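Local coordinates for protein AAC3-I (Uncultured bacterium, PDB 5HMN) that probably acetylates aminoglycoside antibiotics with acetyl-coenzyme A as donor, giving resistance, as a GNAT-fold acetyltransferase from a soil metagenome, at residues C[16-21]-C[54-59]. Residues are numbered along the deposited sequence; the frame is centred on the assembly and turned at random.
Sequences ALMETL and FIALAA
A chi1 of -173° sets M18 CG opposite the backbone N, beside the carbonyl carbon, and a bend at the next bond (chi2 73°) lets the side chain leave helix 16-21 and carry its sulfur and methyl over to strand 54-59. L21, one turn further along, has the same first-torsion setting, and its CD2 branch reaches the strand backbone. M18 divides its contact between F54 and A56, two residues apart and both pointing toward the helix. SD lies 4.1 Å from A56 CB, while CE stands at the edge of the F54 ring, near the ring plane, 4.4 Å from CZ. L21 CD2 comes to 3.7 Å from the carbonyl oxygen L57 O, and the same methyl lies off to one side of the A56 and A58 methyls, with A58 CB the nearer at 4.7 Å, a loose approach. Here the first helix of the GNAT fold crosses the second strand of the central sheet, with the segment axes 72° apart and 9.7 Å at closest approach. The short side chains of A56 and A58 probably let the L21 branch come close to the L57 carbonyl between them. The L57 side chain turns to the other face of the sheet and packs on K107 and L111 of helix 100-115, so the strand is covered on both faces. No hydrogen bond joins the two segments; the contact, which buries 185 Å², is made by apolar side chains and the approach of a methyl to a carbonyl oxygen. L10, in the loop between strand 5-9 and the helix, touches both M18 and A58, and L48 and L49 of helix 42-49 pack on F54, whose ring also meets Y72 edge-to-face. M18 further packs on F77 of the second subunit, while bound coenzyme A lies about 10 Å from the L21 side chain.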
ATOM      1  N   ALA C  16     -16.278 -12.281 -12.853  1.00 41.90           N
ATOM      2  CA  ALA C  16     -15.833 -13.159 -13.930  1.00 43.13           C
ATOM      3  C   ALA C  16     -14.649 -12.562 -14.689  1.00 36.09           C
ATOM      4  O   ALA C  16     -13.704 -13.269 -15.027  1.00 44.56           O
ATOM      5  CB  ALA C  16     -16.984 -13.443 -14.883  1.00 41.02           C
ATOM      6  N   LEU C  17     -14.705 -11.262 -14.953  1.00 43.76           N
ATOM      7  CA  LEU C  17     -13.609 -10.562 -15.623  1.00 34.77           C
ATOM      8  C   LEU C  17     -12.358 -10.547 -14.752  1.00 44.02           C
ATOM      9  O   LEU C  17     -11.239 -10.649 -15.249  1.00 31.93           O
ATOM     10  CB  LEU C  17     -14.020  -9.132 -15.977  1.00 43.72           C
ATOM     11  CG  LEU C  17     -14.490  -8.873 -17.410  1.00 59.93           C
ATOM     12  CD1 LEU C  17     -15.595  -9.831 -17.797  1.00 56.43           C
ATOM     13  CD2 LEU C  17     -14.951  -7.434 -17.577  1.00 50.91           C
ATOM     14  N   MET C  18     -12.556 -10.420 -13.445  1.00 37.01           N
ATOM     15  CA  MET C  18     -11.448 -10.409 -12.499  1.00 41.17           C
ATOM     16  C   MET C  18     -10.700 -11.738 -12.534  1.00 36.15           C
ATOM     17  O   MET C  18      -9.471 -11.770 -12.474  1.00 41.43           O
ATOM     18  CB  MET C  18     -11.958 -10.117 -11.083  1.00 36.82           C
ATOM     19  CG  MET C  18     -10.862  -9.928 -10.055  1.00 59.68           C
ATOM     20  SD  MET C  18     -10.021  -8.356 -10.279  1.00 78.03           S
ATOM     21  CE  MET C  18      -8.424  -8.719  -9.568  1.00 86.27           C
ATOM     22  N   GLU C  19     -11.453 -12.834 -12.655  1.00 38.41           N
ATOM     23  CA  GLU C  19     -10.877 -14.179 -12.707  1.00 35.29           C
ATOM     24  C   GLU C  19      -9.988 -14.383 -13.921  1.00 36.95           C
ATOM     25  O   GLU C  19      -8.944 -15.033 -13.842  1.00 35.81           O
ATOM     26  CB  GLU C  19     -11.989 -15.231 -12.709  1.00 49.42           C
ATOM     27  CG  GLU C  19     -12.680 -15.394 -11.369  1.00 76.11           C
ATOM     28  CD  GLU C  19     -11.753 -15.105 -10.205  1.00 96.59           C
ATOM     29  OE1 GLU C  19     -11.066 -16.041  -9.743  1.00103.73           O
ATOM     30  OE2 GLU C  19     -11.712 -13.942  -9.746  1.00102.31           O
ATOM     31  N   THR C  20     -10.420 -13.844 -15.055  1.00 36.55           N
ATOM     32  CA  THR C  20      -9.643 -13.926 -16.281  1.00 31.49           C
ATOM     33  C   THR C  20      -8.403 -13.045 -16.167  1.00 30.57           C
ATOM     34  O   THR C  20      -7.322 -13.407 -16.626  1.00 34.97           O
ATOM     35  CB  THR C  20     -10.482 -13.502 -17.497  1.00 32.88           C
ATOM     36  OG1 THR C  20     -11.660 -14.317 -17.567  1.00 32.39           O
ATOM     37  CG2 THR C  20      -9.682 -13.660 -18.783  1.00 40.47           C
ATOM     38  N   LEU C  21      -8.568 -11.890 -15.531  1.00 29.84           N
ATOM     39  CA  LEU C  21      -7.460 -10.970 -15.317  1.00 27.61           C
ATOM     40  C   LEU C  21      -6.374 -11.626 -14.465  1.00 30.26           C
ATOM     41  O   LEU C  21      -5.184 -11.420 -14.702  1.00 33.03           O
ATOM     42  CB  LEU C  21      -7.953  -9.679 -14.660  1.00 31.88           C
ATOM     43  CG  LEU C  21      -6.889  -8.607 -14.416  1.00 34.37           C
ATOM     44  CD1 LEU C  21      -6.148  -8.307 -15.706  1.00 30.92           C
ATOM     45  CD2 LEU C  21      -7.519  -7.346 -13.845  1.00 41.33           C
ATOM     46  N   PHE C  54     -10.319  -0.184  -3.318  1.00 36.53           N
ATOM     47  CA  PHE C  54      -9.750  -1.085  -4.323  1.00 32.46           C
ATOM     48  C   PHE C  54     -10.129  -0.667  -5.741  1.00 34.54           C
ATOM     49  O   PHE C  54     -11.277  -0.322  -6.010  1.00 37.54           O
ATOM     50  CB  PHE C  54     -10.192  -2.531  -4.072  1.00 37.84           C
ATOM     51  CG  PHE C  54      -9.564  -3.526  -5.015  1.00 34.66           C
ATOM     52  CD1 PHE C  54      -8.217  -3.830  -4.923  1.00 39.70           C
ATOM     53  CD2 PHE C  54     -10.321  -4.153  -5.996  1.00 40.06           C
ATOM     54  CE1 PHE C  54      -7.629  -4.744  -5.785  1.00 34.33           C
ATOM     55  CE2 PHE C  54      -9.744  -5.068  -6.862  1.00 35.61           C
ATOM     56  CZ  PHE C  54      -8.393  -5.365  -6.758  1.00 35.65           C
ATOM     57  N   ILE C  55      -9.145  -0.695  -6.640  1.00 33.66           N
ATOM     58  CA  ILE C  55      -9.360  -0.349  -8.041  1.00 32.36           C
ATOM     59  C   ILE C  55      -8.788  -1.431  -8.958  1.00 33.08           C
ATOM     60  O   ILE C  55      -7.609  -1.778  -8.870  1.00 30.31           O
ATOM     61  CB  ILE C  55      -8.714   1.009  -8.403  1.00 43.76           C
ATOM     62  CG1 ILE C  55      -9.318   2.136  -7.560  1.00 44.19           C
ATOM     63  CG2 ILE C  55      -8.880   1.304  -9.888  1.00 42.46           C
ATOM     64  CD1 ILE C  55      -8.676   3.489  -7.790  1.00 42.14           C
ATOM     65  N   ALA C  56      -9.629  -1.963  -9.836  1.00 31.02           N
ATOM     66  CA  ALA C  56      -9.191  -2.969 -10.798  1.00 30.13           C
ATOM     67  C   ALA C  56      -9.501  -2.518 -12.216  1.00 25.50           C
ATOM     68  O   ALA C  56     -10.653  -2.259 -12.549  1.00 27.03           O
ATOM     69  CB  ALA C  56      -9.853  -4.308 -10.510  1.00 31.60           C
ATOM     70  N   LEU C  57      -8.466  -2.412 -13.045  1.00 29.24           N
ATOM     71  CA  LEU C  57      -8.638  -2.004 -14.436  1.00 30.31           C
ATOM     72  C   LEU C  57      -8.283  -3.150 -15.374  1.00 36.34           C
ATOM     73  O   LEU C  57      -7.325  -3.886 -15.136  1.00 29.21           O
ATOM     74  CB  LEU C  57      -7.768  -0.784 -14.763  1.00 30.74           C
ATOM     75  CG  LEU C  57      -7.934   0.466 -13.898  1.00 34.00           C
ATOM     76  CD1 LEU C  57      -7.030   1.581 -14.401  1.00 30.10           C
ATOM     77  CD2 LEU C  57      -9.385   0.918 -13.875  1.00 32.93           C
ATOM     78  N   ALA C  58      -9.053  -3.290 -16.446  1.00 26.77           N
ATOM     79  CA  ALA C  58      -8.777  -4.311 -17.449  1.00 28.33           C
ATOM     80  C   ALA C  58      -8.680  -3.697 -18.837  1.00 31.86           C
ATOM     81  O   ALA C  58      -9.486  -2.847 -19.207  1.00 33.41           O
ATOM     82  CB  ALA C  58      -9.854  -5.389 -17.421  1.00 31.47           C
ATOM     83  N   ALA C  59      -7.686  -4.136 -19.598  1.00 26.13           N
ATOM     84  CA  ALA C  59      -7.520  -3.708 -20.976  1.00 29.06           C
ATOM     85  C   ALA C  59      -8.031  -4.799 -21.905  1.00 29.04           C
ATOM     86  O   ALA C  59      -7.620  -5.950 -21.793  1.00 25.63           O
ATOM     87  CB  ALA C  59      -6.057  -3.390 -21.265  1.00 26.74           C
TER